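Local coordinates for protein transcriptional regulator I2 (Pseudomonas fluorescens A506, PDB 4MO7) that acts as a Crohn's disease-associated superantigen and, as a TetR-family protein, probably also binds DNA as a dimeric transcriptional regulator, at residues 168-171 against 172-175; 182-185 against 186-190. All blocks are in the same frame, centred on the assembly; numbering follows the deposited sequence. Where two conformers were deposited one is given.

Interactions 1 and 2 lie in series on one element, helix 171-183: residues 168-175 lead from the preceding loop into its N-terminal turn, and residues 182-190 carry the chain off its C-terminal end toward helix 189-192. Their centres are 21 Å apart, whereas the nearest atoms of the two come to about 5 Å without touching. Both fall in the C-terminal, tetracycline repressor-like part of the chain, and both reach the second subunit. The link across the dimer is direct, since Ile173 of interaction 1 packs on Trp188 of the second subunit, a residue of interaction 2 there. The geometry thus places both ends of this helix at the subunit interface.

Interaction 1: residues 168-171 against 172-175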
loop_
_atom_site.group_PDB
_atom_site.type_symbol
_atom_site.label_atom_id
_atom_site.label_comp_id
_atom_site.label_asym_id
_atom_site.label_seq_id
_atom_site.Cartn_x
_atom_site.Cartn_y
_atom_site.Cartn_z
ATOM N N ARG A 168 1.127 7.934 21.030
ATOM C CA ARG A 168 0.904 9.378 21.091
ATOM C C ARG A 168 -0.410 9.763 20.439
ATOM O O ARG A 168 -1.105 10.669 20.932
ATOM C CB ARG A 168 2.060 10.132 20.396
ATOM C CG ARG A 168 3.451 9.684 20.826
ATOM C CD ARG A 168 4.506 10.635 20.244
ATOM N NE ARG A 168 4.184 11.977 20.684
ATOM C CZ ARG A 168 4.321 13.077 19.956
ATOM N NH1 ARG A 168 4.843 13.026 18.729
ATOM N NH2 ARG A 168 3.954 14.247 20.481
ATOM N N GLY A 169 -0.745 9.088 19.342
ATOM C CA GLY A 169 -1.889 9.490 18.518
ATOM C C GLY A 169 -3.193 8.713 18.731
ATOM O O GLY A 169 -3.359 7.986 19.720
ATOM N N ASP A 170 -4.124 8.896 17.808
ATOM C CA ASP A 170 -5.423 8.217 17.871
ATOM C C ASP A 170 -5.263 6.723 17.553
ATOM O O ASP A 170 -4.480 6.308 16.642
ATOM C CB ASP A 170 -6.340 8.897 16.867
ATOM C CG ASP A 170 -7.677 8.270 16.816
ATOM O OD1 ASP A 170 -7.861 7.293 16.059
ATOM O OD2 ASP A 170 -8.554 8.783 17.542
ATOM N N VAL A 171 -5.921 5.871 18.363
ATOM C CA VAL A 171 -5.679 4.440 18.247
ATOM C C VAL A 171 -6.126 3.917 16.885
ATOM O O VAL A 171 -5.443 3.073 16.289
ATOM C CB VAL A 171 -6.413 3.667 19.340
ATOM C CG1 VAL A 171 -6.398 2.183 19.007
ATOM C CG2 VAL A 171 -5.728 3.897 20.692
ATOM N N PHE A 172 -7.285 4.377 16.386
ATOM C CA PHE A 172 -7.785 3.828 15.157
ATOM C C PHE A 172 -6.914 4.280 14.014
ATOM O O PHE A 172 -6.675 3.495 13.096
ATOM C CB PHE A 172 -9.180 4.355 14.872
ATOM C CG PHE A 172 -10.152 4.033 15.984
ATOM C CD1 PHE A 172 -10.739 2.789 16.016
ATOM C CD2 PHE A 172 -10.410 4.958 17.003
ATOM C CE1 PHE A 172 -11.626 2.445 17.036
ATOM C CE2 PHE A 172 -11.303 4.624 18.039
ATOM C CZ PHE A 172 -11.871 3.366 18.067
ATOM N N ILE A 173 -6.453 5.526 14.075
ATOM C CA ILE A 173 -5.654 6.086 12.959
ATOM C C ILE A 173 -4.256 5.440 13.023
ATOM O O ILE A 173 -3.670 5.099 11.980
ATOM C CB ILE A 173 -5.578 7.635 12.979
ATOM C CG1 ILE A 173 -6.997 8.248 12.757
ATOM C CG2 ILE A 173 -4.559 8.140 11.879
ATOM C CD1 ILE A 173 -7.921 7.453 11.894
ATOM N N THR A 174 -3.759 5.214 14.234
ATOM C CA THR A 174 -2.464 4.526 14.396
ATOM C C THR A 174 -2.571 3.162 13.708
ATOM O O THR A 174 -1.652 2.723 12.976
ATOM C CB THR A 174 -2.092 4.345 15.859
ATOM O OG1 THR A 174 -1.868 5.634 16.427
ATOM C CG2 THR A 174 -0.802 3.536 15.991
ATOM N N ARG A 175 -3.710 2.477 13.891
ATOM C CA ARG A 175 -3.823 1.168 13.227
ATOM C C ARG A 175 -3.876 1.294 11.687
ATOM O O ARG A 175 -3.211 0.514 10.972
ATOM C CB ARG A 175 -5.056 0.414 13.758
ATOM C CG ARG A 175 -5.410 -0.882 12.983
ATOM C CD ARG A 175 -4.217 -1.911 13.036
ATOM N NE ARG A 175 -4.608 -3.047 12.147
ATOM C CZ ARG A 175 -3.756 -3.880 11.547
ATOM N NH1 ARG A 175 -2.426 -3.712 11.686
ATOM N NH2 ARG A 175 -4.232 -4.797 10.716
HETATM O O HOH W 1 0.285 7.217 17.277
#
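Asp170 reaches forward with its carboxylate to the first turn of the helix, where OD1 meets two backbone amides. With CG anti to the backbone N (chi1 179°), OD1 accepts from Ile173 N at 3.0 Å through its anti lone pair, and more weakly from Phe172 N, a bond bent to 121° at the hydrogen. The same oxygen lies in the plane of the Phe172 ring, at its edge, 3.6 Å from CD2, and meets Ile173 CG1 at 3.5 Å. The backbone oxygen of Asp170 is gripped twice by Thr174: N and OG1 each donate to Asp170 O at 2.7 Å, from opposite faces of the carbonyl plane, OG1 standing 43° out of it. A water accepts from Gly169 N and donates to Thr174 OG1, tying the hydroxyl back to the incoming loop. Beyond, Arg175 N bonds Val171 O, while the guanidinium turns away to Glu151 and Glu113. Asp170 N is itself bound by Glu203 of the second subunit. The negative carboxylate at the positive end of the helix dipole is probably favourable, and the Ile173 N bond three residues on marks a classical aspartate N-cap, here opening helix 171-183.

Interaction 2: residues 182-185 against 186-190; sequences LSWT and TTWFR
Two first torsions bring Thr187 and Trp184 together: the indole swings out opposite the Trp184 backbone N (chi1 -174°), while Thr187 OG1 sits between its own N and carbonyl carbon (chi1 72°). The hydroxyl is thereby placed over one face of the indole, 3.4 Å from Trp184 CE2 and offset toward the rim. The methyl lies over the face of the six-membered ring, making a CH-pi contact with CG2 4.0 Å from the ring centroid. Thr187 OG1 also donates to Trp184 O at 2.8 Å, nearly along the C=O axis, and Thr187 N donates to that oxygen from above the carbonyl plane. Two bonds from one residue therefore hold Thr187 to the Trp184 carbonyl.

The Trp188 side chain crosses that of Trp184 at about a right angle. The contact is CD1 to CD1, 3.7 Å apart, and the five-membered rings, their planes inclined at 47°, form an oblique pair. Beside it, Thr185 CG2 touches Trp188 CZ2 at 3.9 Å, and Thr185 O lies over one face of that indole. This oxygen takes Phe189 N at 2.9 Å and Trp188 N at 3.2 Å, the latter from well above its plane. Thr185 OG1 turns back to Leu182 O, 2.7 Å away and in the carbonyl plane.

The bonds mix three- and four-residue spacing, carrying the chain from helix 171-183 into the short, weakly bonded helix 189-192. Within the chain, Thr185 packs on Leu114 of helix 114-117 and, with Trp188 and Phe189, on Leu200 of helix 197-208. Toward the second subunit, Trp184 rests on Gly180, Thr185 on Phe177 and Trp188 on Arg176 of that chain, placing this junction between the neighbouring helices and the dimer interface.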
loop_
_atom_site.group_PDB
_atom_site.type_symbol
_atom_site.label_atom_id
_atom_site.label_comp_id
_atom_site.label_asym_id
_atom_site.label_seq_id
_atom_site.Cartn_x
_atom_site.Cartn_y
_atom_site.Cartn_z
ATOM N N LEU A 182 3.000 -1.800 7.208
ATOM C CA LEU A 182 3.365 -3.241 7.162
ATOM C C LEU A 182 3.080 -3.851 5.795
ATOM O O LEU A 182 3.913 -4.626 5.268
ATOM C CB LEU A 182 2.614 -4.047 8.272
ATOM C CG LEU A 182 2.969 -3.594 9.699
ATOM C CD1 LEU A 182 2.406 -4.533 10.792
ATOM C CD2 LEU A 182 4.516 -3.561 9.950
ATOM N N SER A 183 1.938 -3.493 5.204
ATOM C CA SER A 183 1.559 -4.072 3.906
ATOM C C SER A 183 2.591 -3.724 2.826
ATOM O O SER A 183 2.947 -4.542 1.969
ATOM C CB SER A 183 0.187 -3.556 3.487
ATOM O OG SER A 183 -0.156 -4.147 2.259
ATOM N N TRP A 184 3.085 -2.504 2.902
ATOM C CA TRP A 184 4.005 -1.974 1.884
ATOM C C TRP A 184 5.346 -2.685 1.886
ATOM O O TRP A 184 6.112 -2.539 0.902
ATOM C CB TRP A 184 4.237 -0.481 2.163
ATOM C CG TRP A 184 5.032 0.278 1.165
ATOM C CD1 TRP A 184 6.363 0.755 1.316
ATOM C CD2 TRP A 184 4.633 0.661 -0.158
ATOM N NE1 TRP A 184 6.750 1.409 0.160
ATOM C CE2 TRP A 184 5.713 1.379 -0.739
ATOM C CE3 TRP A 184 3.448 0.531 -0.888
ATOM C CZ2 TRP A 184 5.632 1.931 -2.022
ATOM C CZ3 TRP A 184 3.385 1.053 -2.175
ATOM C CH2 TRP A 184 4.471 1.750 -2.724
ATOM N N THR A 185 5.636 -3.426 2.952
ATOM C CA THR A 185 6.931 -4.109 3.088
ATOM C C THR A 185 7.113 -5.139 1.950
ATOM O O THR A 185 8.250 -5.487 1.638
ATOM C CB THR A 185 7.240 -4.754 4.447
ATOM O OG1 THR A 185 6.316 -5.776 4.735
ATOM C CG2 THR A 185 7.185 -3.756 5.594
ATOM N N THR A 186 6.025 -5.624 1.363
ATOM C CA THR A 186 6.137 -6.563 0.220
ATOM C C THR A 186 6.886 -5.937 -0.960
ATOM O O THR A 186 7.449 -6.672 -1.795
ATOM C CB THR A 186 4.764 -7.023 -0.320
ATOM O OG1 THR A 186 4.053 -5.894 -0.846
ATOM C CG2 THR A 186 3.951 -7.640 0.801
ATOM N N THR A 187 6.885 -4.604 -1.044
ATOM C CA THR A 187 7.465 -3.933 -2.214
ATOM C C THR A 187 8.983 -3.761 -2.075
ATOM O O THR A 187 9.670 -3.431 -3.053
ATOM C CB THR A 187 6.832 -2.541 -2.496
ATOM O OG1 THR A 187 7.254 -1.599 -1.496
ATOM C CG2 THR A 187 5.303 -2.623 -2.478
ATOM N N TRP A 188 9.517 -3.972 -0.874
ATOM C CA TRP A 188 10.916 -3.662 -0.655
ATOM C C TRP A 188 11.705 -4.620 0.220
ATOM O O TRP A 188 12.930 -4.549 0.184
ATOM C CB TRP A 188 11.073 -2.226 -0.126
ATOM C CG TRP A 188 10.473 -1.996 1.259
ATOM C CD1 TRP A 188 9.218 -1.518 1.540
ATOM C CD2 TRP A 188 11.129 -2.189 2.515
ATOM N NE1 TRP A 188 9.046 -1.454 2.915
ATOM C CE2 TRP A 188 10.219 -1.820 3.526
ATOM C CE3 TRP A 188 12.417 -2.610 2.885
ATOM C CZ2 TRP A 188 10.552 -1.849 4.892
ATOM C CZ3 TRP A 188 12.736 -2.669 4.239
ATOM C CH2 TRP A 188 11.796 -2.295 5.231
ATOM N N PHE A 189 11.057 -5.496 1.011
ATOM C CA PHE A 189 11.800 -6.255 2.045
ATOM C C PHE A 189 12.791 -7.218 1.412
ATOM O O PHE A 189 13.894 -7.390 1.936
ATOM C CB PHE A 189 10.832 -7.000 3.004
ATOM C CG PHE A 189 11.517 -7.843 4.080
ATOM C CD1 PHE A 189 12.217 -7.255 5.102
ATOM C CD2 PHE A 189 11.417 -9.216 4.060
ATOM C CE1 PHE A 189 12.805 -8.010 6.091
ATOM C CE2 PHE A 189 12.034 -9.974 5.007
ATOM C CZ PHE A 189 12.720 -9.368 6.046
ATOM N N ARG A 190 12.416 -7.845 0.295
ATOM C CA ARG A 190 13.347 -8.775 -0.393
ATOM C C ARG A 190 14.596 -8.077 -0.944
ATOM O O ARG A 190 15.692 -8.627 -0.841
ATOM C CB ARG A 190 12.653 -9.579 -1.514
ATOM C CG ARG A 190 11.987 -10.901 -1.058
ATOM C CD ARG A 190 11.955 -11.929 -2.205
ATOM N NE ARG A 190 10.988 -13.020 -2.018
ATOM C CZ ARG A 190 9.888 -13.195 -2.756
ATOM N NH1 ARG A 190 9.589 -12.353 -3.741
ATOM N NH2 ARG A 190 9.079 -14.222 -2.515
#